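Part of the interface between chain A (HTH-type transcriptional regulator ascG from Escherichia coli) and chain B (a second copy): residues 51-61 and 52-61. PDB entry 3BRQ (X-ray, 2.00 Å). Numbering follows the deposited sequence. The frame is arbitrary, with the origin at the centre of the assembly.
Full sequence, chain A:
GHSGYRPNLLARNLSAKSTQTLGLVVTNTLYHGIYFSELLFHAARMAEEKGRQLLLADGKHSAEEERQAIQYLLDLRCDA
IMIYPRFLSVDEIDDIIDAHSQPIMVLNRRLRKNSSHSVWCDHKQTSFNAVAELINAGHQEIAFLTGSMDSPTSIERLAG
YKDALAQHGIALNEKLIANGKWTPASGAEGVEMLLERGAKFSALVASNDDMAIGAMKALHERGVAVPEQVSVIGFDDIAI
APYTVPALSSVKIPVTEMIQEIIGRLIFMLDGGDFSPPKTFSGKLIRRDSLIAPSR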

# COMPACT_ATOMS: atom_id res chain seq x y z
N GLY A 51 -11.63 14.23 15.18
CA GLY A 51 -11.11 14.36 16.55
C GLY A 51 -11.15 13.07 17.34
O GLY A 51 -11.18 13.11 18.57
N ARG A 52 -11.14 11.93 16.64
CA ARG A 52 -11.29 10.59 17.25
C ARG A 52 -10.01 9.80 17.10
O ARG A 52 -9.22 10.05 16.19
N GLN A 53 -9.84 8.80 17.95
CA GLN A 53 -8.70 7.88 17.92
C GLN A 53 -9.11 6.63 17.17
O GLN A 53 -10.15 6.07 17.48
N LEU A 54 -8.32 6.21 16.16
CA LEU A 54 -8.48 4.88 15.54
C LEU A 54 -7.59 3.82 16.23
O LEU A 54 -6.37 4.04 16.52
N LEU A 55 -8.20 2.68 16.51
CA LEU A 55 -7.52 1.53 17.05
C LEU A 55 -7.88 0.33 16.18
O LEU A 55 -9.05 0.14 15.88
N LEU A 56 -6.90 -0.47 15.75
CA LEU A 56 -7.22 -1.62 14.91
C LEU A 56 -6.86 -2.90 15.65
O LEU A 56 -5.83 -2.95 16.28
N ALA A 57 -7.72 -3.91 15.51
CA ALA A 57 -7.48 -5.28 16.00
C ALA A 57 -7.49 -6.31 14.85
O ALA A 57 -8.15 -6.11 13.84
N ASP A 58 -6.78 -7.40 15.04
CA ASP A 58 -6.61 -8.38 14.01
C ASP A 58 -7.68 -9.48 14.13
O ASP A 58 -7.82 -10.12 15.16
N GLY A 59 -8.50 -9.62 13.10
CA GLY A 59 -9.56 -10.66 13.09
C GLY A 59 -9.03 -12.08 12.88
O GLY A 59 -9.78 -13.05 13.00
N LYS A 60 -7.75 -12.19 12.51
CA LYS A 60 -7.04 -13.48 12.46
C LYS A 60 -7.63 -14.45 11.45
O LYS A 60 -7.84 -14.03 10.31
N HIS A 61 -7.93 -15.71 11.81
CA HIS A 61 -8.22 -16.69 10.78
C HIS A 61 -9.47 -17.54 11.06
O HIS A 61 -9.49 -18.72 10.73
N ARG B 52 -0.24 -13.95 21.03
CA ARG B 52 -0.49 -12.58 21.46
C ARG B 52 -1.60 -11.89 20.66
O ARG B 52 -1.74 -12.12 19.48
N GLN B 53 -2.31 -10.98 21.32
CA GLN B 53 -3.23 -10.05 20.63
C GLN B 53 -2.42 -8.87 20.14
O GLN B 53 -1.48 -8.41 20.78
N LEU B 54 -2.84 -8.35 19.00
CA LEU B 54 -2.21 -7.22 18.40
C LEU B 54 -3.19 -6.04 18.46
O LEU B 54 -4.38 -6.21 18.14
N LEU B 55 -2.67 -4.87 18.84
CA LEU B 55 -3.41 -3.59 18.79
C LEU B 55 -2.59 -2.56 18.01
O LEU B 55 -1.42 -2.38 18.31
N LEU B 56 -3.16 -1.92 17.01
CA LEU B 56 -2.42 -0.81 16.34
C LEU B 56 -3.14 0.50 16.63
O LEU B 56 -4.31 0.61 16.33
N ALA B 57 -2.43 1.49 17.15
CA ALA B 57 -3.01 2.80 17.35
C ALA B 57 -2.47 3.79 16.31
O ALA B 57 -1.26 3.83 16.02
N ASP B 58 -3.36 4.57 15.72
CA ASP B 58 -2.99 5.66 14.85
C ASP B 58 -2.05 6.62 15.65
O ASP B 58 -2.45 7.21 16.63
N GLY B 59 -0.83 6.78 15.21
CA GLY B 59 0.07 7.80 15.83
C GLY B 59 -0.22 9.19 15.25
O GLY B 59 0.40 10.19 15.67
N LYS B 60 -1.14 9.24 14.27
CA LYS B 60 -1.63 10.51 13.68
C LYS B 60 -0.55 11.24 12.94
O LYS B 60 0.07 10.66 12.06
N HIS B 61 -0.19 12.47 13.32
CA HIS B 61 0.67 13.17 12.40
C HIS B 61 1.55 14.27 13.03
O HIS B 61 1.70 15.32 12.38

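The contact is an antiparallel pairing of two strands, one from each copy of the protein, in which leucines pack on both faces of the shared sheet, joined by alanines on one of them, while lysines, one glutamine and waters bind the ends. The strands run at 157° to each other and pair about A:Leu56 and B:Leu56, whose backbones exchange two hydrogen bonds: A:Leu56 N to B:Leu56 O at 2.9 Å and B:Leu56 N to A:Leu56 O at 3.0 Å. A third, from B:Asp58 N to A:Leu54 O, measures 3.2 Å.

Because side chains alternate along a strand, the two Leu56 residues share one face. Both have chi1 t, and their CB atoms lie 4.3 Å apart; chi2 differs, p in B:Leu56 but between wells, at 149°, in A:Leu56. The other face carries A:Leu55, A:Ala57, B:Leu55 and B:Ala57. A:Leu55 (t, p) brings its CD1 to 4.1 Å from B:Ala57 CB, and its CG lies 4.1 Å from B:Leu55 CD2. B:Leu55 adopts a different rotamer (m, t). The short alanines leave room for the leucines to lean across the strand boundary, and branched aliphatic side chains suit these buried positions, which ask for bulk without polar partners.

The two ends solve the same problem differently. At one, A:Lys60 points toward chain B and, curled through m, t, m, m, donates from NZ to B:Gln53 OE1 at 2.8 Å and to its own chain's A:Asp58 O at 3.1 Å. Water 5 links A:Lys60 NZ (3.0 Å) to B:Arg52 O (2.8 Å). Here water 4 takes the place of a direct backbone bond: it accepts from A:Asp58 N at 2.9 Å and donates to B:Leu54 O at 2.5 Å, while A:Asp58 N and B:Leu54 O stand 4.1 Å apart.

At the other end, B:Lys60 is nearly extended (m, t, t, t) and reaches chain A through water. Its NZ donates to water 3 at 2.7 Å, which in turn donates to A:Arg52 O at 3.1 Å. B:Lys60 also runs close beside the side chain of A:Gln53. Water 2 accepts from A:Leu54 N at 3.0 Å and donates to B:Asp58 OD2 at 2.5 Å. In each chain Asp58, with chi1 t, also accepts from the backbone of Lys60, the N to OD1 distance being 2.8 Å in both A:Lys60–A:Asp58 and B:Lys60–B:Asp58; a short acidic side chain is well placed to accept from a backbone NH two residues further on.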

# COMPACT_ATOMS: atom_id res chain seq x y z
CB ARG A 52 -12.46 9.80 16.61
CG ARG A 52 -13.87 9.92 17.34
CD ARG A 52 -14.46 11.34 17.25
NE ARG A 52 -15.76 11.48 17.90
CZ ARG A 52 -16.73 12.35 17.55
NH1 ARG A 52 -16.55 13.18 16.54
NH2 ARG A 52 -17.88 12.39 18.23
CB GLN A 53 -8.30 7.52 19.36
CG GLN A 53 -7.03 6.59 19.59
CD GLN A 53 -5.72 7.04 18.92
OE1 GLN A 53 -5.24 6.43 17.94
NE2 GLN A 53 -5.09 8.05 19.48
CB LEU A 54 -8.26 4.91 14.02
CG LEU A 54 -8.64 3.69 13.16
CD1 LEU A 54 -10.15 3.46 13.18
CD2 LEU A 54 -8.21 3.87 11.72
CB LEU A 55 -8.03 1.29 18.48
CG LEU A 55 -7.32 0.31 19.40
CD1 LEU A 55 -5.90 0.80 19.67
CD2 LEU A 55 -8.10 0.24 20.77
CB LEU A 56 -6.51 -1.55 13.53
CG LEU A 56 -6.53 -2.85 12.68
CD1 LEU A 56 -6.54 -2.57 11.23
CD2 LEU A 56 -5.34 -3.67 12.97
CB ALA A 57 -8.53 -5.67 17.03
CB ASP A 58 -5.16 -8.90 14.03
CG ASP A 58 -4.88 -9.97 12.97
OD1 ASP A 58 -5.75 -10.22 12.12
OD2 ASP A 58 -3.78 -10.57 12.99
CB LYS A 60 -6.77 -14.05 13.87
CG LYS A 60 -5.65 -13.23 14.63
CD LYS A 60 -5.34 -13.77 16.05
CE LYS A 60 -6.24 -13.21 17.10
NZ LYS A 60 -6.12 -11.66 17.22
CB HIS A 61 -7.00 -17.59 10.54
CG HIS A 61 -5.85 -16.91 9.85
ND1 HIS A 61 -4.83 -16.28 10.55
CD2 HIS A 61 -5.54 -16.78 8.54
CE1 HIS A 61 -3.96 -15.78 9.70
NE2 HIS A 61 -4.36 -16.07 8.47
CB ARG B 52 0.80 -11.72 21.35
CG ARG B 52 1.74 -11.82 22.54
CD ARG B 52 2.37 -13.21 22.67
NE ARG B 52 3.06 -13.38 23.95
CZ ARG B 52 3.95 -14.33 24.21
NH1 ARG B 52 4.29 -15.23 23.28
NH2 ARG B 52 4.54 -14.38 25.41
CB GLN B 53 -4.31 -9.54 21.56
CG GLN B 53 -5.28 -10.61 22.06
CD GLN B 53 -5.98 -11.35 20.90
OE1 GLN B 53 -6.31 -10.73 19.87
NE2 GLN B 53 -6.16 -12.67 21.03
CB LEU B 54 -1.93 -7.55 16.94
CG LEU B 54 -1.14 -6.51 16.15
CD1 LEU B 54 0.30 -6.70 16.46
CD2 LEU B 54 -1.41 -6.72 14.69
CB LEU B 55 -3.64 -3.03 20.21
CG LEU B 55 -4.87 -3.60 20.96
CD1 LEU B 55 -5.06 -2.89 22.31
CD2 LEU B 55 -6.13 -3.50 20.09
CB LEU B 56 -2.40 -1.02 14.83
CG LEU B 56 -1.99 0.10 13.89
CD1 LEU B 56 -0.50 0.35 13.96
CD2 LEU B 56 -2.36 -0.31 12.46
CB ALA B 57 -2.74 3.30 18.83
CB ASP B 58 -4.25 6.42 14.47
CG ASP B 58 -4.02 7.50 13.45
OD1 ASP B 58 -2.88 7.59 12.92
OD2 ASP B 58 -5.02 8.26 13.20
CB LYS B 60 -2.34 11.41 14.71
CG LYS B 60 -3.41 10.72 15.49
CD LYS B 60 -4.10 11.60 16.51
CE LYS B 60 -5.17 10.73 17.23
NZ LYS B 60 -5.92 11.48 18.32
CB HIS B 61 -0.19 13.82 11.27
CG HIS B 61 0.53 13.91 9.96
ND1 HIS B 61 1.53 14.83 9.72
CD2 HIS B 61 0.42 13.18 8.83
CE1 HIS B 61 2.01 14.66 8.50
NE2 HIS B 61 1.35 13.67 7.93
O HOH W 1 -8.26 11.69 19.76
O HOH W 2 -6.63 8.52 15.11
O HOH W 3 -7.78 12.70 16.74
O HOH W 4 -5.74 -8.29 17.59
O HOH W 5 -3.28 -10.87 17.51